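Local coordinates for protein transcription factor MBP1 (Magnaporthe oryzae, PDB 4UX5) that binds DNA through its winged helix-turn-helix domain, the part of the longer protein present in this structure, and probably activates transcription by RNA polymerase II, at residues P26-Q31 and F115-D120; I47-I52 and R65-E70; R69-D74 and Q87-P92. All coordinates share one frame; numbering follows the deposited sequence.

Interaction 1: P26-Q31 and F115-D120; sequences PVYEYQ and FSPGPD
An edge-to-face aromatic pair, Phe115 against Tyr28, attaches the loop after helix 110-114 to strand 25-32, the middle strand of a three-stranded antiparallel sheet. Phe115 presents its edge to one face of the tyrosine ring; the centroids lie 4.7 Å apart and the planes meet at 61°. The atom that leads is Phe115 CE2. It stands above the tyrosine plane, displaced toward the rim, and comes closest to Tyr28 CE1 at 3.3 Å. From there Phe115 CE2 is 3.5 Å from both Tyr28 CD1 and Tyr28 CZ, the two ring atoms flanking CE1, so it sits over that side of the ring and not over its centre. Phe115 is the first residue to leave helical backbone angles, and with CG anti to its own N (chi1 173°) the ring reaches back to the strand.

The sheet holds the backbone of Tyr28. Strand 25-32 is hydrogen-bonded along its backbone to 16-22 on one flank and 36-41 on the other, while the Tyr28 side chain packs on Arg40 and on Ile112 of helix 110-114. Arg40 NH2 bonds to Phe115 O, so the same neighbouring strand supports both residues of the pair.

Farther along the loop, Pro117 crosses the end of the tyrosine, its CG 3.7 Å from Tyr28 OH, a van der Waals touch at the exposed margin.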
loop_
_atom_site.group_PDB
_atom_site.type_symbol
_atom_site.label_atom_id
_atom_site.label_comp_id
_atom_site.label_asym_id
_atom_site.label_seq_id
_atom_site.Cartn_x
_atom_site.Cartn_y
_atom_site.Cartn_z
ATOM N N PRO A 26 -10.126 13.385 -9.793
ATOM C CA PRO A 26 -11.116 14.360 -9.329
ATOM C C PRO A 26 -11.928 13.825 -8.154
ATOM O O PRO A 26 -12.444 12.709 -8.220
ATOM C CB PRO A 26 -12.008 14.570 -10.559
ATOM C CG PRO A 26 -11.187 14.123 -11.712
ATOM C CD PRO A 26 -10.362 12.993 -11.191
ATOM N N VAL A 27 -12.024 14.611 -7.086
ATOM C CA VAL A 27 -12.822 14.227 -5.927
ATOM C C VAL A 27 -13.714 15.366 -5.457
ATOM O O VAL A 27 -13.483 16.530 -5.786
ATOM C CB VAL A 27 -11.941 13.787 -4.734
ATOM C CG1 VAL A 27 -11.118 12.554 -5.088
ATOM C CG2 VAL A 27 -11.044 14.932 -4.284
ATOM N N TYR A 28 -14.746 15.016 -4.695
ATOM C CA TYR A 28 -15.484 15.996 -3.914
ATOM C C TYR A 28 -14.920 15.961 -2.505
ATOM O O TYR A 28 -14.688 14.885 -1.952
ATOM C CB TYR A 28 -16.983 15.699 -3.908
ATOM C CG TYR A 28 -17.612 15.645 -5.281
ATOM C CD1 TYR A 28 -17.633 16.766 -6.100
ATOM C CD2 TYR A 28 -18.197 14.477 -5.752
ATOM C CE1 TYR A 28 -18.207 16.722 -7.356
ATOM C CE2 TYR A 28 -18.778 14.424 -7.007
ATOM C CZ TYR A 28 -18.781 15.549 -7.803
ATOM O OH TYR A 28 -19.356 15.500 -9.051
ATOM N N GLU A 29 -14.681 17.131 -1.924
ATOM C CA GLU A 29 -14.108 17.192 -0.587
ATOM C C GLU A 29 -14.944 18.052 0.351
ATOM O O GLU A 29 -15.129 19.246 0.120
ATOM C CB GLU A 29 -12.674 17.722 -0.644
ATOM C CG GLU A 29 -11.979 17.768 0.709
ATOM C CD GLU A 29 -10.505 18.110 0.597
ATOM O OE1 GLU A 29 -9.974 18.104 -0.533
ATOM O OE2 GLU A 29 -9.876 18.386 1.642
ATOM N N TYR A 30 -15.452 17.429 1.409
ATOM C CA TYR A 30 -16.192 18.139 2.444
ATOM C C TYR A 30 -15.246 18.569 3.552
ATOM O O TYR A 30 -14.639 17.730 4.215
ATOM C CB TYR A 30 -17.310 17.261 3.011
ATOM C CG TYR A 30 -18.071 17.892 4.159
ATOM C CD1 TYR A 30 -18.682 19.132 4.013
ATOM C CD2 TYR A 30 -18.191 17.243 5.382
ATOM C CE1 TYR A 30 -19.382 19.711 5.056
ATOM C CE2 TYR A 30 -18.894 17.816 6.430
ATOM C CZ TYR A 30 -19.484 19.048 6.260
ATOM O OH TYR A 30 -20.181 19.622 7.297
ATOM N N GLN A 31 -15.115 19.876 3.749
ATOM C CA GLN A 31 -14.224 20.393 4.780
ATOM C C GLN A 31 -15.008 20.934 5.969
ATOM O O GLN A 31 -16.087 21.501 5.811
ATOM C CB GLN A 31 -13.308 21.472 4.202
ATOM C CG GLN A 31 -12.365 20.942 3.131
ATOM C CD GLN A 31 -11.340 21.968 2.688
ATOM O OE1 GLN A 31 -11.450 23.151 3.006
ATOM N NE2 GLN A 31 -10.332 21.513 1.951
ATOM N N PHE A 115 -24.567 15.200 -1.429
ATOM C CA PHE A 115 -24.193 16.076 -2.534
ATOM C C PHE A 115 -24.473 15.434 -3.885
ATOM O O PHE A 115 -24.228 14.245 -4.086
ATOM C CB PHE A 115 -22.718 16.472 -2.457
ATOM C CG PHE A 115 -22.240 17.241 -3.660
ATOM C CD1 PHE A 115 -22.538 18.588 -3.805
ATOM C CD2 PHE A 115 -21.505 16.614 -4.653
ATOM C CE1 PHE A 115 -22.105 19.293 -4.915
ATOM C CE2 PHE A 115 -21.074 17.314 -5.761
ATOM C CZ PHE A 115 -21.371 18.654 -5.892
ATOM N N SER A 116 -24.983 16.241 -4.809
ATOM C CA SER A 116 -25.277 15.780 -6.157
ATOM C C SER A 116 -25.074 16.912 -7.152
ATOM O O SER A 116 -25.668 17.982 -7.011
ATOM C CB SER A 116 -26.706 15.240 -6.250
ATOM O OG SER A 116 -27.027 14.877 -7.579
ATOM N N PRO A 117 -24.227 16.679 -8.162
ATOM C CA PRO A 117 -23.977 17.687 -9.196
ATOM C C PRO A 117 -25.201 17.891 -10.083
ATOM O O PRO A 117 -25.381 18.958 -10.672
ATOM C CB PRO A 117 -22.811 17.091 -9.992
ATOM C CG PRO A 117 -22.935 15.621 -9.794
ATOM C CD PRO A 117 -23.473 15.436 -8.402
ATOM N N GLY A 118 -26.042 16.866 -10.154
ATOM C CA GLY A 118 -27.183 16.852 -11.048
ATOM C C GLY A 118 -27.175 15.550 -11.819
ATOM O O GLY A 118 -27.146 14.474 -11.221
ATOM N N PRO A 119 -27.201 15.634 -13.157
ATOM C CA PRO A 119 -27.068 14.436 -13.992
ATOM C C PRO A 119 -25.609 14.042 -14.234
ATOM O O PRO A 119 -24.857 14.896 -14.703
ATOM C CB PRO A 119 -27.730 14.850 -15.318
ATOM C CG PRO A 119 -28.370 16.198 -15.063
ATOM C CD PRO A 119 -27.590 16.810 -13.950
ATOM N N ASP A 120 -25.197 12.808 -13.930
ATOM C CA ASP A 120 -25.986 11.795 -13.221
ATOM C C ASP A 120 -25.036 10.779 -12.581
ATOM O O ASP A 120 -23.939 10.543 -13.091
ATOM C CB ASP A 120 -26.975 11.078 -14.150
ATOM C CG ASP A 120 -26.425 10.868 -15.543
ATOM O OD1 ASP A 120 -25.858 11.822 -16.115
ATOM O OD2 ASP A 120 -26.563 9.746 -16.073
#

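Interaction 2: I47-I52 and R65-E70; sequences INATHI and RILERE. With nucleotides of chain C.
Leu67 spreads its two methyls over the start of helix 49-55: CD2 rests 4.2 Å from Ala49 CB, and CD1 lies 4.0 Å from Thr50 OG1. The branches have different neighbours. CD2 belongs to an apolar patch, whereas CD1 also approaches OP1 of nucleotide DG10 of chain C, at 3.2 Å. That oxygen is held by Thr50, whose OG1 donates to DG10 OP1 across 2.6 Å. With OG1 anti to the carbonyl carbon (chi1 -50°), the hydroxyl is placed beside the backbone N, and the methyl CG2 turns to the preceding nucleotide, 3.8 Å from O5' of DC9 of chain C. The hydroxyl has a second hydrogen bond, to the backbone N of Thr89.

Helices 49-55 and 60-71, joined by a short connection, are consistent with the helix-turn-helix of this KilA-N domain, and Leu67 is the side chain that bridges them here, packing on Thr89 as well.

One layer out, Asn48 caps helix 49-55. Its OD1 accepts from His51 N at 3.2 Å, the donor standing above the carbonyl plane, and more weakly from Thr50 N at 2.9 Å. Asn48 ND2 is hydrogen-bonded to Gln87 O, which joins the cap to the segment entering strand 88-91. Beyond it, His51 ND1 bonds to Met39 N, and the His51 ring meets His37 edge-to-face; this anchors the first turn of the helix against strand 36-41.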
loop_
_atom_site.group_PDB
_atom_site.type_symbol
_atom_site.label_atom_id
_atom_site.label_comp_id
_atom_site.label_asym_id
_atom_site.label_seq_id
_atom_site.Cartn_x
_atom_site.Cartn_y
_atom_site.Cartn_z
ATOM N N ILE A 47 -15.863 6.483 -1.410
ATOM C CA ILE A 47 -15.553 7.436 -0.354
ATOM C C ILE A 47 -14.452 6.899 0.561
ATOM O O ILE A 47 -14.288 5.687 0.705
ATOM C CB ILE A 47 -16.823 7.779 0.466
ATOM C CG1 ILE A 47 -16.610 9.038 1.308
ATOM C CG2 ILE A 47 -17.256 6.590 1.319
ATOM C CD1 ILE A 47 -17.894 9.693 1.756
ATOM N N ASN A 48 -13.688 7.808 1.158
ATOM C CA ASN A 48 -12.565 7.438 2.016
ATOM C C ASN A 48 -13.031 7.026 3.412
ATOM O O ASN A 48 -13.418 7.870 4.221
ATOM C CB ASN A 48 -11.573 8.601 2.107
ATOM C CG ASN A 48 -10.207 8.173 2.615
ATOM O OD1 ASN A 48 -10.096 7.393 3.558
ATOM N ND2 ASN A 48 -9.156 8.682 1.981
ATOM N N ALA A 49 -12.986 5.726 3.689
ATOM C CA ALA A 49 -13.447 5.193 4.968
ATOM C C ALA A 49 -12.531 5.608 6.113
ATOM O O ALA A 49 -12.959 5.685 7.263
ATOM C CB ALA A 49 -13.552 3.677 4.902
ATOM N N THR A 50 -11.268 5.872 5.795
ATOM C CA THR A 50 -10.306 6.308 6.800
ATOM C C THR A 50 -10.634 7.723 7.261
ATOM O O THR A 50 -10.491 8.050 8.438
ATOM C CB THR A 50 -8.860 6.253 6.262
ATOM O OG1 THR A 50 -8.618 4.970 5.675
ATOM C CG2 THR A 50 -7.855 6.492 7.377
ATOM N N HIS A 51 -11.082 8.558 6.328
ATOM C CA HIS A 51 -11.515 9.914 6.650
ATOM C C HIS A 51 -12.757 9.901 7.536
ATOM O O HIS A 51 -12.911 10.744 8.420
ATOM C CB HIS A 51 -11.806 10.710 5.375
ATOM C CG HIS A 51 -10.593 11.010 4.552
ATOM N ND1 HIS A 51 -10.668 11.582 3.300
ATOM C CD2 HIS A 51 -9.274 10.822 4.798
ATOM C CE1 HIS A 51 -9.452 11.732 2.811
ATOM N NE2 HIS A 51 -8.586 11.278 3.700
ATOM N N ILE A 52 -13.648 8.947 7.281
ATOM C CA ILE A 52 -14.889 8.829 8.039
ATOM C C ILE A 52 -14.602 8.437 9.484
ATOM O O ILE A 52 -15.095 9.070 10.414
ATOM C CB ILE A 52 -15.844 7.798 7.404
ATOM C CG1 ILE A 52 -16.245 8.238 5.993
ATOM C CG2 ILE A 52 -17.077 7.608 8.272
ATOM C CD1 ILE A 52 -17.132 7.247 5.271
ATOM N N ARG A 65 -8.159 -1.436 13.600
ATOM C CA ARG A 65 -8.906 -2.654 13.901
ATOM C C ARG A 65 -10.218 -2.712 13.124
ATOM O O ARG A 65 -10.581 -3.755 12.582
ATOM C CB ARG A 65 -9.186 -2.755 15.402
ATOM C CG ARG A 65 -9.997 -3.982 15.788
ATOM C CD ARG A 65 -10.609 -3.838 17.170
ATOM N NE ARG A 65 -11.527 -4.934 17.469
ATOM C CZ ARG A 65 -12.321 -4.978 18.534
ATOM N NH1 ARG A 65 -12.314 -3.981 19.409
ATOM N NH2 ARG A 65 -13.124 -6.016 18.724
ATOM N N ILE A 66 -10.923 -1.584 13.072
ATOM C CA ILE A 66 -12.202 -1.508 12.374
ATOM C C ILE A 66 -12.030 -1.720 10.872
ATOM O O ILE A 66 -12.804 -2.445 10.247
ATOM C CB ILE A 66 -12.895 -0.153 12.617
ATOM C CG1 ILE A 66 -13.166 0.044 14.110
ATOM C CG2 ILE A 66 -14.191 -0.066 11.827
ATOM C CD1 ILE A 66 -13.839 1.357 14.439
ATOM N N LEU A 67 -11.008 -1.092 10.300
ATOM C CA LEU A 67 -10.732 -1.227 8.875
ATOM C C LEU A 67 -10.371 -2.664 8.514
ATOM O O LEU A 67 -10.817 -3.186 7.494
ATOM C CB LEU A 67 -9.606 -0.281 8.452
ATOM C CG LEU A 67 -9.966 1.204 8.399
ATOM C CD1 LEU A 67 -8.710 2.059 8.437
ATOM C CD2 LEU A 67 -10.793 1.514 7.163
ATOM N N GLU A 68 -9.574 -3.302 9.364
ATOM C CA GLU A 68 -9.092 -4.653 9.098
ATOM C C GLU A 68 -10.153 -5.727 9.328
ATOM O O GLU A 68 -10.289 -6.655 8.529
ATOM C CB GLU A 68 -7.866 -4.955 9.964
ATOM C CG GLU A 68 -6.586 -4.310 9.468
ATOM C CD GLU A 68 -5.412 -4.553 10.398
ATOM O OE1 GLU A 68 -5.627 -4.595 11.628
ATOM O OE2 GLU A 68 -4.274 -4.694 9.898
ATOM N N ARG A 69 -10.901 -5.596 10.419
ATOM C CA ARG A 69 -11.821 -6.648 10.840
ATOM C C ARG A 69 -13.212 -6.524 10.225
ATOM O O ARG A 69 -14.004 -7.465 10.279
ATOM C CB ARG A 69 -11.936 -6.662 12.367
ATOM C CG ARG A 69 -10.725 -7.253 13.070
ATOM C CD ARG A 69 -10.925 -7.331 14.574
ATOM N NE ARG A 69 -10.130 -8.402 15.170
ATOM C CZ ARG A 69 -8.849 -8.288 15.507
ATOM N NH1 ARG A 69 -8.207 -7.145 15.308
ATOM N NH2 ARG A 69 -8.209 -9.318 16.042
ATOM N N GLU A 70 -13.508 -5.370 9.637
ATOM C CA GLU A 70 -14.852 -5.107 9.129
ATOM C C GLU A 70 -14.849 -4.573 7.700
ATOM O O GLU A 70 -15.409 -5.193 6.794
ATOM C CB GLU A 70 -15.573 -4.117 10.048
ATOM C CG GLU A 70 -15.692 -4.585 11.489
ATOM C CD GLU A 70 -16.141 -3.483 12.427
ATOM O OE1 GLU A 70 -16.601 -2.431 11.935
ATOM O OE2 GLU A 70 -16.026 -3.668 13.657
ATOM P P DG C 10 -5.413 3.355 6.507
ATOM O OP1 DG C 10 -6.802 3.131 6.041
ATOM O OP2 DG C 10 -5.155 3.832 7.884
ATOM O "O5'" DG C 10 -4.610 1.996 6.262
ATOM C "C5'" DG C 10 -4.592 1.412 4.964
ATOM C "C4'" DG C 10 -3.343 0.570 4.758
ATOM O "O4'" DG C 10 -2.168 1.329 5.155
ATOM C "C3'" DG C 10 -3.294 -0.727 5.561
ATOM O "O3'" DG C 10 -2.699 -1.744 4.780
ATOM C "C2'" DG C 10 -2.414 -0.356 6.749
ATOM C "C1'" DG C 10 -1.421 0.582 6.090
ATOM N N9 DG C 10 -0.790 1.505 7.023
ATOM C C8 DG C 10 -1.420 2.319 7.932
ATOM N N7 DG C 10 -0.597 3.039 8.642
ATOM C C5 DG C 10 0.660 2.679 8.174
ATOM C C6 DG C 10 1.941 3.132 8.565
ATOM O O6 DG C 10 2.226 3.968 9.435
ATOM N N1 DG C 10 2.954 2.510 7.836
ATOM C C2 DG C 10 2.751 1.571 6.852
ATOM N N2 DG C 10 3.850 1.084 6.259
ATOM N N3 DG C 10 1.553 1.140 6.475
ATOM C C4 DG C 10 0.558 1.735 7.177
ATOM P P DC C 9 -3.833 9.084 7.911
ATOM O OP1 DC C 9 -4.799 10.118 7.470
ATOM O OP2 DC C 9 -3.572 8.881 9.352
ATOM O "O5'" DC C 9 -4.241 7.680 7.261
ATOM C "C5'" DC C 9 -4.507 7.600 5.862
ATOM C "C4'" DC C 9 -3.659 6.525 5.200
ATOM O "O4'" DC C 9 -2.284 6.944 5.164
ATOM C "C3'" DC C 9 -3.629 5.191 5.917
ATOM O "O3'" DC C 9 -4.728 4.398 5.495
ATOM C "C2'" DC C 9 -2.292 4.584 5.465
ATOM C "C1'" DC C 9 -1.462 5.803 5.034
ATOM N N1 DC C 9 -0.222 6.019 5.845
ATOM C C2 DC C 9 1.011 5.542 5.379
ATOM O O2 DC C 9 1.056 4.932 4.304
ATOM N N3 DC C 9 2.122 5.756 6.124
ATOM C C4 DC C 9 2.035 6.415 7.277
ATOM N N4 DC C 9 3.159 6.601 7.975
ATOM C C5 DC C 9 0.793 6.911 7.770
ATOM C C6 DC C 9 -0.299 6.695 7.027
#

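Interaction 3: R69-D74 and Q87-P92; sequences REVQKD and QGTWIP. With nucleotides of chain C.
Val71 and Ile91 form the tight part of this contact, with Val71 CG1 3.6 Å from Ile91 CG2 and the two side chains crossing at about a right angle. CG1 of Val71 stands anti to the backbone N (chi1 -177°), which directs this methyl at the strand; it also lies 4.2 Å from Thr89 CG2. These methyls are buried between the end of helix 60-71 and strand 88-91.

Toward the DNA the packing gives way to polar contacts bridged by a water. Gln72 does not touch the strand: its NE2 donates to the water at 2.6 Å, and that water donates to Thr89 OG1 at 3.1 Å. Gln72 NE2 also bonds to a phosphate. The Thr89 hydroxyl in turn bonds to OP1 of DG10 of chain C, at 2.8 Å, so it accepts from this water and donates a hydrogen bond to the DNA phosphate.

At the far end of the strand segment, Gln87 reads a base. Its OE1 accepts from N2 of DG8 of chain C at 3.0 Å (162°), and its NE2 donates to N3 of the same guanine at 3.1 Å (170°). Further bonds to Gly81 N and Gly84 O fix the amide orientation. N2 and N3 line the minor-groove edge of guanine. Gln87 sits in the loop joining antiparallel strands 77-79 and 88-91, a hairpin consistent with the wing of a winged helix-turn-helix domain, here reaching the minor groove.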
loop_
_atom_site.group_PDB
_atom_site.type_symbol
_atom_site.label_atom_id
_atom_site.label_comp_id
_atom_site.label_asym_id
_atom_site.label_seq_id
_atom_site.Cartn_x
_atom_site.Cartn_y
_atom_site.Cartn_z
ATOM N N ARG A 69 -10.901 -5.596 10.419
ATOM C CA ARG A 69 -11.821 -6.648 10.840
ATOM C C ARG A 69 -13.212 -6.524 10.225
ATOM O O ARG A 69 -14.004 -7.465 10.279
ATOM C CB ARG A 69 -11.936 -6.662 12.367
ATOM C CG ARG A 69 -10.725 -7.253 13.070
ATOM C CD ARG A 69 -10.925 -7.331 14.574
ATOM N NE ARG A 69 -10.130 -8.402 15.170
ATOM C CZ ARG A 69 -8.849 -8.288 15.507
ATOM N NH1 ARG A 69 -8.207 -7.145 15.308
ATOM N NH2 ARG A 69 -8.209 -9.318 16.042
ATOM N N GLU A 70 -13.508 -5.370 9.637
ATOM C CA GLU A 70 -14.852 -5.107 9.129
ATOM C C GLU A 70 -14.849 -4.573 7.700
ATOM O O GLU A 70 -15.409 -5.193 6.794
ATOM C CB GLU A 70 -15.573 -4.117 10.048
ATOM C CG GLU A 70 -15.692 -4.585 11.489
ATOM C CD GLU A 70 -16.141 -3.483 12.427
ATOM O OE1 GLU A 70 -16.601 -2.431 11.935
ATOM O OE2 GLU A 70 -16.026 -3.668 13.657
ATOM N N VAL A 71 -14.215 -3.422 7.508
ATOM C CA VAL A 71 -14.229 -2.734 6.222
ATOM C C VAL A 71 -13.537 -3.532 5.114
ATOM O O VAL A 71 -14.044 -3.614 3.995
ATOM C CB VAL A 71 -13.568 -1.346 6.333
ATOM C CG1 VAL A 71 -13.652 -0.608 5.008
ATOM C CG2 VAL A 71 -14.227 -0.535 7.437
ATOM N N GLN A 72 -12.390 -4.130 5.429
ATOM C CA GLN A 72 -11.617 -4.871 4.433
ATOM C C GLN A 72 -12.300 -6.159 3.981
ATOM O O GLN A 72 -11.914 -6.744 2.968
ATOM C CB GLN A 72 -10.222 -5.202 4.973
ATOM C CG GLN A 72 -9.231 -4.051 4.901
ATOM C CD GLN A 72 -7.867 -4.425 5.446
ATOM O OE1 GLN A 72 -7.611 -5.587 5.766
ATOM N NE2 GLN A 72 -6.982 -3.441 5.558
ATOM N N LYS A 73 -13.311 -6.598 4.723
ATOM C CA LYS A 73 -14.003 -7.841 4.400
ATOM C C LYS A 73 -15.061 -7.637 3.319
ATOM O O LYS A 73 -15.793 -8.563 2.973
ATOM C CB LYS A 73 -14.639 -8.441 5.656
ATOM C CG LYS A 73 -13.621 -8.931 6.670
ATOM C CD LYS A 73 -12.669 -9.940 6.041
ATOM C CE LYS A 73 -11.563 -10.338 7.007
ATOM N NZ LYS A 73 -10.618 -11.312 6.395
ATOM N N ASP A 74 -15.131 -6.420 2.790
ATOM C CA ASP A 74 -16.038 -6.108 1.692
ATOM C C ASP A 74 -15.268 -5.502 0.525
ATOM O O ASP A 74 -14.038 -5.479 0.526
ATOM C CB ASP A 74 -17.142 -5.149 2.148
ATOM C CG ASP A 74 -18.091 -5.780 3.152
ATOM O OD1 ASP A 74 -18.311 -7.009 3.076
ATOM O OD2 ASP A 74 -18.619 -5.046 4.015
ATOM N N GLN A 87 -4.736 9.493 0.795
ATOM C CA GLN A 87 -4.503 8.126 1.255
ATOM C C GLN A 87 -5.611 7.608 2.162
ATOM O O GLN A 87 -6.319 8.380 2.807
ATOM C CB GLN A 87 -3.173 8.030 2.000
ATOM C CG GLN A 87 -1.954 8.436 1.204
ATOM C CD GLN A 87 -0.683 8.263 2.007
ATOM O OE1 GLN A 87 0.019 7.262 1.869
ATOM N NE2 GLN A 87 -0.388 9.230 2.867
ATOM N N GLY A 88 -5.742 6.289 2.217
ATOM C CA GLY A 88 -6.713 5.655 3.085
ATOM C C GLY A 88 -7.370 4.461 2.430
ATOM O O GLY A 88 -6.955 4.022 1.358
ATOM N N THR A 89 -8.402 3.934 3.080
ATOM C CA THR A 89 -9.146 2.800 2.550
ATOM C C THR A 89 -10.442 3.277 1.910
ATOM O O THR A 89 -11.297 3.856 2.579
ATOM C CB THR A 89 -9.462 1.774 3.646
ATOM O OG1 THR A 89 -8.258 1.442 4.348
ATOM C CG2 THR A 89 -10.058 0.513 3.040
ATOM N N TRP A 90 -10.584 3.032 0.612
ATOM C CA TRP A 90 -11.740 3.517 -0.132
ATOM C C TRP A 90 -12.788 2.430 -0.358
ATOM O O TRP A 90 -12.457 1.287 -0.676
ATOM C CB TRP A 90 -11.291 4.103 -1.469
ATOM C CG TRP A 90 -10.485 5.358 -1.319
ATOM C CD1 TRP A 90 -9.184 5.453 -0.924
ATOM C CD2 TRP A 90 -10.931 6.697 -1.561
ATOM N NE1 TRP A 90 -8.790 6.769 -0.905
ATOM C CE2 TRP A 90 -9.844 7.553 -1.294
ATOM C CE3 TRP A 90 -12.142 7.256 -1.979
ATOM C CZ2 TRP A 90 -9.932 8.936 -1.430
ATOM C CZ3 TRP A 90 -12.228 8.631 -2.116
ATOM C CH2 TRP A 90 -11.127 9.456 -1.842
ATOM N N ILE A 91 -14.054 2.804 -0.185
ATOM C CA ILE A 91 -15.177 1.882 -0.338
ATOM C C ILE A 91 -16.321 2.562 -1.093
ATOM O O ILE A 91 -16.388 3.790 -1.133
ATOM C CB ILE A 91 -15.687 1.381 1.033
ATOM C CG1 ILE A 91 -16.094 2.557 1.925
ATOM C CG2 ILE A 91 -14.639 0.524 1.718
ATOM C CD1 ILE A 91 -16.586 2.136 3.295
ATOM N N PRO A 92 -17.218 1.766 -1.706
ATOM C CA PRO A 92 -18.396 2.333 -2.376
ATOM C C PRO A 92 -19.241 3.200 -1.445
ATOM O O PRO A 92 -19.211 3.011 -0.228
ATOM C CB PRO A 92 -19.176 1.091 -2.835
ATOM C CG PRO A 92 -18.571 -0.061 -2.085
ATOM C CD PRO A 92 -17.144 0.307 -1.880
ATOM P P DC C 9 -3.833 9.084 7.911
ATOM O OP1 DC C 9 -4.799 10.118 7.470
ATOM O OP2 DC C 9 -3.572 8.881 9.352
ATOM O "O5'" DC C 9 -4.241 7.680 7.261
ATOM C "C5'" DC C 9 -4.507 7.600 5.862
ATOM C "C4'" DC C 9 -3.659 6.525 5.200
ATOM O "O4'" DC C 9 -2.284 6.944 5.164
ATOM C "C3'" DC C 9 -3.629 5.191 5.917
ATOM O "O3'" DC C 9 -4.728 4.398 5.495
ATOM C "C2'" DC C 9 -2.292 4.584 5.465
ATOM C "C1'" DC C 9 -1.462 5.803 5.034
ATOM N N1 DC C 9 -0.222 6.019 5.845
ATOM C C2 DC C 9 1.011 5.542 5.379
ATOM O O2 DC C 9 1.056 4.932 4.304
ATOM N N3 DC C 9 2.122 5.756 6.124
ATOM C C4 DC C 9 2.035 6.415 7.277
ATOM N N4 DC C 9 3.159 6.601 7.975
ATOM C C5 DC C 9 0.793 6.911 7.770
ATOM C C6 DC C 9 -0.299 6.695 7.027
ATOM P P DG C 8 -1.177 15.044 6.735
ATOM O OP1 DG C 8 -2.429 15.654 6.235
ATOM O OP2 DG C 8 -0.567 15.522 7.996
ATOM O "O5'" DG C 8 -1.389 13.466 6.860
ATOM C "C5'" DG C 8 -1.951 12.749 5.774
ATOM C "C4'" DG C 8 -1.685 11.262 5.901
ATOM O "O4'" DG C 8 -0.314 10.964 5.509
ATOM C "C3'" DG C 8 -1.847 10.683 7.314
ATOM O "O3'" DG C 8 -2.425 9.406 7.218
ATOM C "C2'" DG C 8 -0.402 10.562 7.776
ATOM C "C1'" DG C 8 0.221 10.098 6.476
ATOM N N9 DG C 8 1.676 10.154 6.443
ATOM C C8 DG C 8 2.503 10.847 7.290
ATOM N N7 DG C 8 3.771 10.690 7.020
ATOM C C5 DG C 8 3.782 9.832 5.928
ATOM C C6 DG C 8 4.870 9.302 5.195
ATOM O O6 DG C 8 6.080 9.493 5.375
ATOM N N1 DG C 8 4.439 8.472 4.162
ATOM C C2 DG C 8 3.123 8.192 3.876
ATOM N N2 DG C 8 2.898 7.369 2.841
ATOM N N3 DG C 8 2.097 8.682 4.556
ATOM C C4 DG C 8 2.500 9.490 5.564
ATOM P P DG C 10 -5.413 3.355 6.507
ATOM O OP1 DG C 10 -6.802 3.131 6.041
ATOM O OP2 DG C 10 -5.155 3.832 7.884
ATOM O "O5'" DG C 10 -4.610 1.996 6.262
ATOM C "C5'" DG C 10 -4.592 1.412 4.964
ATOM C "C4'" DG C 10 -3.343 0.570 4.758
ATOM O "O4'" DG C 10 -2.168 1.329 5.155
ATOM C "C3'" DG C 10 -3.294 -0.727 5.561
ATOM O "O3'" DG C 10 -2.699 -1.744 4.780
ATOM C "C2'" DG C 10 -2.414 -0.356 6.749
ATOM C "C1'" DG C 10 -1.421 0.582 6.090
ATOM N N9 DG C 10 -0.790 1.505 7.023
ATOM C C8 DG C 10 -1.420 2.319 7.932
ATOM N N7 DG C 10 -0.597 3.039 8.642
ATOM C C5 DG C 10 0.660 2.679 8.174
ATOM C C6 DG C 10 1.941 3.132 8.565
ATOM O O6 DG C 10 2.226 3.968 9.435
ATOM N N1 DG C 10 2.954 2.510 7.836
ATOM C C2 DG C 10 2.751 1.571 6.852
ATOM N N2 DG C 10 3.850 1.084 6.259
ATOM N N3 DG C 10 1.553 1.140 6.475
ATOM C C4 DG C 10 0.558 1.735 7.177
HETATM O O HOH W 1 -7.129 -0.900 5.993
#

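Overall arrangement
Interactions 2 and 3 are buried and adjoining, their centres about 5 Å apart. Both use helix 60-71, and both reach one sheet, in which strands 47-48 and 88-91 are neighbours. Each adds a DNA contact to its apolar packing: the hydroxyls of Thr50 and Thr89, one from each, donate to the same phosphate oxygen of DG10, while base reading belongs to interaction 3 alone. Interaction 1 lies on the opposite side of the chain's centre, about 21 Å away between centres, on the other sheet. It is partly buried, rests on aromatic packing and stays about 9 Å from the nucleic acid at its nearest atom. In sequence it encloses the other two.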